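Local coordinates for F420-dependent methylenetetrahydromethanopterin dehydrogenase (Methanopyrus kandleri, PDB 1QV9), which catalyses the reversible, coenzyme F420-dependent reduction of methenyl-tetrahydromethanopterin to methylene-tetrahydromethanopterin in methanogenesis from carbon dioxide, at residues Phe194-Pro197 with Tyr198-Val201; Phe161-Leu164 with Ile165-Lys169; Ala206-Ile209 with Ala210-Ala214; Leu23-Glu26 with Arg27-Arg30. All coordinates share one frame; numbering follows the deposited sequence.

Interaction 1. Residues Phe194-Pro197 with Tyr198-Val201; sequences FENP and YAMV
Val201 N bonds back to Pro197 O over 3.0 Å as the chain enters its helix, while Asn196 O is held more weakly, by Ala199 N at 3.2 Å and Met200 N at 3.4 Å. The ring of Phe194 lies against this first turn. Its CD1 touches Ala199 CB at 3.6 Å, and its CD2 comes equally close to Met200 CA. Ala199 O stands 4.2 Å above the centre of one ring face. With chi1 at -60°, CG sits beside the backbone N of Phe194, and the ring is carried over the helix backbone. The turn starts helix 197-223 of the helix bundle, with Asn196 at the N-cap position. Pro197 occupies the first helical turn, where its lack of an N-H costs no helical bond. Just before the helix, the carboxylate of Glu255, from helix 227-257, takes the backbone N-H groups of Glu195 and Asn196. Met200, a selenomethionine, sets CB 3.4 Å from Pro197 O and packs on Pro232 of a third subunit. The Tyr198 hydroxyl is hydrogen-bonded to Arg263 of a second subunit, and its ring meets Phe278 of that subunit edge-to-face.

Interaction 2. Residues Phe161-Leu164 with Ile165-Lys169; sequences FDEL and IEKAK
Ile165 sits closely on the preceding turn at Phe161. Its backbone N bonds to Phe161 O at 2.9 Å, and its CG1 lies 3.3 Å from the same oxygen. Here CG1 stands beside the residue's own N, with chi1 at -76°, and this swings the branch back over the carbonyl. One turn on, Ala168 N bonds to Leu164 O at 2.8 Å. These four residues form the buried side of the helix. Phe161, Leu164 and Ile165 rest on Phe67, and Ala168 reaches Ala4. Asp162 is buried too; its carboxylate is held by His266 and by Arg30.

The other side is polar and looser. Glu163 and Lys167 run side by side with extended chains. Lys167 NZ meets Glu163 OE2 at 3.2 Å in a salt bridge, on the anti side and 29° out of the carboxylate plane. A water bridges the same two atoms. Lys167 also pairs with Asp177, and the Lys167 side chain lies about 5 Å from a bound magnesium ion. Glu166 bends at chi2, and its OE2 meets Lys169 NZ at 2.8 Å, on the syn side. A second water ties Glu166 OE2 to Asp162 O. The pattern is that of an amphipathic helix, 153-169, packed on the central parallel sheet of an alpha/beta domain, with i to i+4 and i to i+3 salt bridges on its outer face.

Interaction 3. Residues Ala206-Ile209 with Ala210-Ala214; sequences ALEI and AENVA
Glu208 and Asn212, one helical turn apart, meet through side chains that do not bond to each other. Glu208 leaves the backbone with CG anti to its N, then bends at chi2 (73°), and this brings the chain back across Asn212. Its CG lies 3.7 Å from Asn212 ND2. The carboxylate and amide planes are 71° apart, and Glu208 OE1 stands 3.4 Å from Asn212 OD1, an approach of two acceptors. Asn212 differs, with chi1 at -61° and CG beside its own N. That folds the amide back over the helix, with CG just 3.1 Å from Glu208 O. The same carbonyl accepts the backbone N of Asn212 at 2.9 Å.

Glu211 is stretched out along its whole length. Its OE2 takes a water at 2.6 Å, which also donates weakly to Leu207 O. Glu208 OE2 and Glu211 OE2 are 4.5 Å apart. The salt bridge from Glu208 OE2 to Arg185 probably eases this meeting of like charges. Val213 turns CG2 back to within 3.3 Å of Ile209 O, whose bond to Val213 N is weak.

On helix 197-223, Ala206, Ile209 and Val213 pack on Leu247 and Met240 of helix 227-257, and Leu207 reaches Val147 of helix 134-150. Ile209 and Asn212 meet their own counterparts in a third subunit, and Lys120, just past strand 115-119, makes a long, weak ion pair with Glu211.

Interaction 4. Residues Leu23-Glu26 with Arg27-Arg30; sequences LLDE and RADR
Asp25 turns its carboxylate back into its own loop and takes the backbone N of Arg30, five residues on. Asp25 OD1 accepts this bond at 3.0 Å, on its syn side. A water held inside the loop makes 2.8 Å bonds to three atoms: Asp25 OD1, Arg27 N and Asp29 OD1. It donates to both carboxylates, which probably softens their repulsion, since Asp25 OD1 and Asp29 OD1 are 4.2 Å apart. The backbone makes a type I turn from Asp25 to Ala28, closed by Ala28 N on Asp25 O at 3.0 Å. Ala28 then adopts a left-handed conformation that bends the chain on toward Arg30.

Arg27 binds two acids. Its NH2 meets Glu26 OE1 at 2.7 Å, with the carboxylate and guanidinium planes 86° apart. Glu26 reaches it with CG between backbone N and carbonyl carbon (chi1 68°), a crowded position. At the edge of the guanidinium, in its plane, Arg27 NE bonds to Asp29 OD2 at 3.0 Å, whereas Glu26 OE1 lies tilted from that plane. The three residues form one salt-bridge network, to which His266 adds a bond to Glu26 OE2. Arg30 bends at chi3 (83°), and its NH2 meets Leu24 O at 2.8 Å, in the carbonyl plane and on a lone pair.

The loop links helix 15-19 to strand 33-39. It packs on helix 153-169, where Leu24 touches Phe161, and also meets a fourth subunit, whose Lys43 pairs with Asp25 and whose Arg129 pairs with Asp29.

In the fold
Interactions 1 and 3 lie on one long helix, 197-223, at its start and further along, and both touch the third subunit. Interactions 2 and 4 belong to the alpha/beta domain and touch each other, joined by a salt bridge and by packing that sets Ile165 CG2 3.7 Å from Arg30 NH1. Interactions 2 and 3 are the more buried pair, yet they lie on opposite sides of the chain's centre. No other subunit reaches interaction 2, whose apolar face packs on the sheet. Interaction 4 is rich in charge and meets the fourth subunit. Interaction 1 joins apolar side-chain packing to the backbone bonds of a helix start, whereas interaction 3 sets acidic groups beside a bundle of apolar helix faces.

Interaction 1. Residues Phe194-Pro197 with Tyr198-Val201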
# COMPACT_ATOMS: atom_id res chain seq x y z
N PHE A 194 14.68 -13.98 12.62
CA PHE A 194 13.88 -14.23 11.43
C PHE A 194 14.10 -15.53 10.69
O PHE A 194 15.25 -15.89 10.35
CB PHE A 194 14.12 -13.08 10.44
CG PHE A 194 13.73 -11.73 10.99
CD1 PHE A 194 12.40 -11.38 11.06
CD2 PHE A 194 14.69 -10.82 11.46
CE1 PHE A 194 12.01 -10.15 11.62
CE2 PHE A 194 14.32 -9.61 12.02
CZ PHE A 194 12.98 -9.26 12.09
N GLU A 195 13.02 -16.23 10.40
CA GLU A 195 13.14 -17.45 9.62
C GLU A 195 13.35 -17.08 8.14
O GLU A 195 14.17 -17.70 7.43
CB GLU A 195 11.89 -18.30 9.77
CG GLU A 195 12.05 -19.62 9.01
CD GLU A 195 10.86 -20.56 9.11
OE1 GLU A 195 10.65 -21.18 10.18
OE2 GLU A 195 10.13 -20.67 8.09
N ASN A 196 12.66 -16.04 7.66
CA ASN A 196 12.81 -15.63 6.26
C ASN A 196 13.97 -14.64 6.13
O ASN A 196 14.03 -13.65 6.84
CB ASN A 196 11.50 -15.00 5.81
CG ASN A 196 11.50 -14.62 4.37
OD1 ASN A 196 10.96 -15.33 3.51
ND2 ASN A 196 12.11 -13.51 4.09
N PRO A 197 14.91 -14.90 5.21
CA PRO A 197 16.03 -13.98 5.11
C PRO A 197 15.70 -12.57 4.63
O PRO A 197 16.39 -11.63 5.07
CB PRO A 197 17.00 -14.73 4.20
CG PRO A 197 16.13 -15.52 3.32
CD PRO A 197 15.00 -15.99 4.22
N TYR A 198 14.68 -12.42 3.78
CA TYR A 198 14.31 -11.06 3.32
C TYR A 198 13.69 -10.30 4.49
O TYR A 198 13.81 -9.07 4.55
CB TYR A 198 13.38 -11.14 2.12
CG TYR A 198 14.10 -11.73 0.94
CD1 TYR A 198 15.00 -10.96 0.20
CD2 TYR A 198 13.97 -13.09 0.60
CE1 TYR A 198 15.76 -11.54 -0.86
CE2 TYR A 198 14.71 -13.66 -0.46
CZ TYR A 198 15.59 -12.88 -1.17
OH TYR A 198 16.32 -13.48 -2.18
N ALA A 199 13.07 -10.99 5.45
CA ALA A 199 12.57 -10.26 6.63
C ALA A 199 13.77 -9.67 7.39
O ALA A 199 13.73 -8.53 7.84
CB ALA A 199 11.75 -11.22 7.56
N MSE A 200 14.85 -10.46 7.58
CA MSE A 200 16.02 -9.95 8.26
C MSE A 200 16.59 -8.74 7.51
O MSE A 200 16.96 -7.74 8.11
CB MSE A 200 17.12 -11.03 8.38
CG MSE A 200 18.34 -10.47 9.09
SE MSE A 200 19.70 -11.93 9.24
CE MSE A 200 20.10 -12.04 7.39
N VAL A 201 16.68 -8.87 6.19
CA VAL A 201 17.27 -7.81 5.40
C VAL A 201 16.42 -6.53 5.43
O VAL A 201 16.95 -5.39 5.50
CB VAL A 201 17.50 -8.33 3.96
CG1 VAL A 201 17.73 -7.21 3.01
CG2 VAL A 201 18.73 -9.29 3.99

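Interaction 2. Residues Phe161-Leu164 with Ile165-Lys169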
# COMPACT_ATOMS: atom_id res chain seq x y z
N PHE A 161 18.26 -8.12 30.05
CA PHE A 161 17.72 -7.93 31.38
C PHE A 161 17.24 -9.21 32.01
O PHE A 161 17.37 -9.36 33.22
CB PHE A 161 16.59 -6.86 31.36
CG PHE A 161 17.11 -5.47 31.42
CD1 PHE A 161 16.95 -4.62 30.34
CD2 PHE A 161 17.84 -5.03 32.52
CE1 PHE A 161 17.52 -3.33 30.34
CE2 PHE A 161 18.41 -3.76 32.53
CZ PHE A 161 18.25 -2.91 31.43
N ASP A 162 16.74 -10.15 31.21
CA ASP A 162 16.30 -11.42 31.78
C ASP A 162 17.52 -12.16 32.38
O ASP A 162 17.40 -12.79 33.43
CB ASP A 162 15.59 -12.26 30.73
CG ASP A 162 14.08 -11.92 30.62
OD1 ASP A 162 13.47 -12.20 29.57
OD2 ASP A 162 13.51 -11.40 31.62
N GLU A 163 18.67 -12.07 31.71
CA GLU A 163 19.91 -12.69 32.21
C GLU A 163 20.32 -12.03 33.55
O GLU A 163 20.69 -12.71 34.52
CB GLU A 163 21.03 -12.51 31.18
CG GLU A 163 22.40 -13.09 31.60
CD GLU A 163 23.53 -12.66 30.66
OE1 GLU A 163 23.42 -12.88 29.44
OE2 GLU A 163 24.54 -12.11 31.15
N LEU A 164 20.25 -10.70 33.62
CA LEU A 164 20.60 -9.99 34.84
C LEU A 164 19.62 -10.34 35.98
O LEU A 164 20.03 -10.46 37.15
CB LEU A 164 20.58 -8.48 34.55
CG LEU A 164 21.38 -7.58 35.48
CD1 LEU A 164 22.87 -7.94 35.43
CD2 LEU A 164 21.15 -6.12 35.05
N ILE A 165 18.35 -10.51 35.65
CA ILE A 165 17.35 -10.87 36.64
C ILE A 165 17.67 -12.25 37.21
O ILE A 165 17.50 -12.46 38.42
CB ILE A 165 15.93 -10.85 36.06
CG1 ILE A 165 15.49 -9.38 35.92
CG2 ILE A 165 14.94 -11.62 36.96
CD1 ILE A 165 14.32 -9.19 35.03
N GLU A 166 18.14 -13.18 36.37
CA GLU A 166 18.46 -14.49 36.93
C GLU A 166 19.60 -14.39 37.94
O GLU A 166 19.57 -15.04 39.00
CB GLU A 166 18.76 -15.49 35.81
CG GLU A 166 17.47 -15.94 35.12
CD GLU A 166 16.41 -16.44 36.10
OE1 GLU A 166 16.65 -17.46 36.79
OE2 GLU A 166 15.32 -15.82 36.20
N LYS A 167 20.60 -13.55 37.64
CA LYS A 167 21.72 -13.34 38.57
C LYS A 167 21.30 -12.57 39.84
O LYS A 167 21.84 -12.78 40.93
CB LYS A 167 22.82 -12.57 37.86
CG LYS A 167 23.33 -13.34 36.68
CD LYS A 167 24.44 -12.62 35.98
CE LYS A 167 24.95 -13.50 34.82
NZ LYS A 167 25.94 -12.80 33.95
N ALA A 168 20.38 -11.63 39.67
CA ALA A 168 19.87 -10.84 40.79
C ALA A 168 19.24 -11.77 41.83
O ALA A 168 19.35 -11.54 43.04
CB ALA A 168 18.82 -9.83 40.29
N LYS A 169 18.59 -12.83 41.35
CA LYS A 169 17.92 -13.78 42.24
C LYS A 169 18.87 -14.48 43.17
O LYS A 169 18.49 -14.89 44.27
CB LYS A 169 17.14 -14.80 41.44
CG LYS A 169 15.89 -14.23 40.81
CD LYS A 169 15.25 -15.29 39.98
CE LYS A 169 14.15 -14.74 39.13
NZ LYS A 169 13.55 -15.86 38.36
O HOH W 1 14.86 -13.60 34.23
O HOH W 2 24.17 -10.42 33.04

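Interaction 3. Residues Ala206-Ile209 with Ala210-Ala214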
# COMPACT_ATOMS: atom_id res chain seq x y z
N ALA A 206 15.53 -1.16 7.92
CA ALA A 206 14.84 -0.29 8.82
C ALA A 206 15.74 0.32 9.91
O ALA A 206 15.59 1.47 10.25
CB ALA A 206 13.63 -1.06 9.48
N LEU A 207 16.64 -0.47 10.48
CA LEU A 207 17.49 0.00 11.55
C LEU A 207 18.53 0.96 10.98
O LEU A 207 18.91 1.90 11.68
CB LEU A 207 18.22 -1.14 12.27
CG LEU A 207 17.31 -2.09 13.06
CD1 LEU A 207 18.20 -2.99 13.94
CD2 LEU A 207 16.38 -1.28 14.00
N GLU A 208 18.96 0.73 9.74
CA GLU A 208 19.94 1.63 9.15
C GLU A 208 19.27 2.98 8.96
O GLU A 208 19.84 4.03 9.33
CB GLU A 208 20.46 1.09 7.81
CG GLU A 208 21.47 2.07 7.18
CD GLU A 208 22.80 2.08 7.90
OE1 GLU A 208 23.54 3.09 7.72
OE2 GLU A 208 23.10 1.12 8.66
N ILE A 209 18.05 3.00 8.42
CA ILE A 209 17.36 4.27 8.21
C ILE A 209 17.11 4.97 9.55
O ILE A 209 17.27 6.19 9.67
CB ILE A 209 16.03 4.05 7.44
CG1 ILE A 209 16.33 3.55 6.03
CG2 ILE A 209 15.15 5.33 7.50
CD1 ILE A 209 15.09 3.16 5.20
N ALA A 210 16.66 4.23 10.56
CA ALA A 210 16.43 4.79 11.87
C ALA A 210 17.72 5.40 12.43
O ALA A 210 17.67 6.48 12.99
CB ALA A 210 15.87 3.69 12.83
N GLU A 211 18.85 4.70 12.31
CA GLU A 211 20.09 5.27 12.82
C GLU A 211 20.40 6.57 12.07
O GLU A 211 20.83 7.58 12.69
CB GLU A 211 21.24 4.26 12.66
CG GLU A 211 22.57 4.80 13.20
CD GLU A 211 23.69 3.78 13.12
OE1 GLU A 211 24.87 4.18 13.28
OE2 GLU A 211 23.40 2.60 12.91
N ASN A 212 20.15 6.59 10.76
CA ASN A 212 20.43 7.79 9.94
C ASN A 212 19.54 8.99 10.26
O ASN A 212 19.89 10.15 10.00
CB ASN A 212 20.34 7.48 8.45
CG ASN A 212 21.37 6.40 7.99
OD1 ASN A 212 22.44 6.23 8.58
ND2 ASN A 212 21.03 5.70 6.93
N VAL A 213 18.36 8.75 10.82
CA VAL A 213 17.46 9.83 11.19
C VAL A 213 18.12 10.77 12.20
O VAL A 213 17.92 11.98 12.16
CB VAL A 213 16.16 9.22 11.80
CG1 VAL A 213 15.38 10.26 12.59
CG2 VAL A 213 15.31 8.69 10.66
N ALA A 214 18.92 10.21 13.10
CA ALA A 214 19.54 11.04 14.13
C ALA A 214 20.40 12.16 13.55
O ALA A 214 20.35 13.30 14.04
CB ALA A 214 20.36 10.19 15.07
O HOH W 3 21.53 0.86 12.98
O HOH W 4 24.57 0.85 10.91

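Interaction 4. Residues Leu23-Glu26 with Arg27-Arg30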
# COMPACT_ATOMS: atom_id res chain seq x y z
N LEU A 23 8.94 -4.67 28.89
CA LEU A 23 9.38 -5.81 28.10
C LEU A 23 9.72 -6.99 29.01
O LEU A 23 9.85 -8.13 28.53
CB LEU A 23 10.65 -5.45 27.30
CG LEU A 23 10.47 -4.40 26.21
CD1 LEU A 23 11.89 -3.96 25.75
CD2 LEU A 23 9.64 -4.95 25.07
N LEU A 24 9.86 -6.74 30.30
CA LEU A 24 10.22 -7.81 31.24
C LEU A 24 9.00 -8.51 31.92
O LEU A 24 9.15 -9.54 32.57
CB LEU A 24 11.18 -7.25 32.30
CG LEU A 24 12.35 -6.47 31.69
CD1 LEU A 24 13.27 -5.93 32.78
CD2 LEU A 24 13.11 -7.40 30.72
N ASP A 25 7.79 -7.98 31.77
CA ASP A 25 6.63 -8.62 32.44
C ASP A 25 5.42 -8.18 31.62
O ASP A 25 4.52 -7.46 32.11
CB ASP A 25 6.58 -8.10 33.87
CG ASP A 25 5.53 -8.76 34.71
OD1 ASP A 25 5.05 -9.87 34.33
OD2 ASP A 25 5.21 -8.17 35.77
N GLU A 26 5.40 -8.66 30.37
CA GLU A 26 4.42 -8.20 29.41
C GLU A 26 2.96 -8.35 29.75
O GLU A 26 2.13 -7.59 29.24
CB GLU A 26 4.72 -8.79 28.03
CG GLU A 26 4.50 -10.32 27.92
CD GLU A 26 5.67 -11.16 28.43
OE1 GLU A 26 5.63 -12.39 28.19
OE2 GLU A 26 6.62 -10.63 29.04
N ARG A 27 2.63 -9.31 30.59
CA ARG A 27 1.23 -9.51 30.98
C ARG A 27 1.05 -9.30 32.50
O ARG A 27 -0.01 -9.62 33.04
CB ARG A 27 0.76 -10.93 30.58
CG ARG A 27 0.62 -11.17 29.05
CD ARG A 27 0.37 -12.66 28.75
NE ARG A 27 1.29 -13.40 29.62
CZ ARG A 27 2.56 -13.62 29.34
NH1 ARG A 27 3.31 -14.25 30.24
NH2 ARG A 27 3.08 -13.30 28.15
N ALA A 28 2.08 -8.78 33.17
CA ALA A 28 2.05 -8.50 34.60
C ALA A 28 1.80 -9.74 35.46
O ALA A 28 1.39 -9.61 36.61
CB ALA A 28 0.99 -7.43 34.92
N ASP A 29 2.05 -10.92 34.91
CA ASP A 29 1.83 -12.15 35.66
C ASP A 29 3.11 -12.82 36.13
O ASP A 29 3.07 -13.96 36.58
CB ASP A 29 0.96 -13.14 34.86
CG ASP A 29 1.48 -13.38 33.45
OD1 ASP A 29 2.69 -13.19 33.25
OD2 ASP A 29 0.68 -13.76 32.56
N ARG A 30 4.24 -12.13 36.05
CA ARG A 30 5.47 -12.74 36.54
C ARG A 30 5.51 -12.67 38.06
O ARG A 30 5.37 -11.60 38.66
CB ARG A 30 6.73 -12.05 36.02
CG ARG A 30 7.23 -12.57 34.71
CD ARG A 30 8.51 -11.87 34.30
NE ARG A 30 9.73 -12.43 34.90
CZ ARG A 30 10.95 -12.18 34.46
NH1 ARG A 30 12.02 -12.74 35.04
NH2 ARG A 30 11.14 -11.35 33.43
O HOH W 5 4.19 -11.20 32.04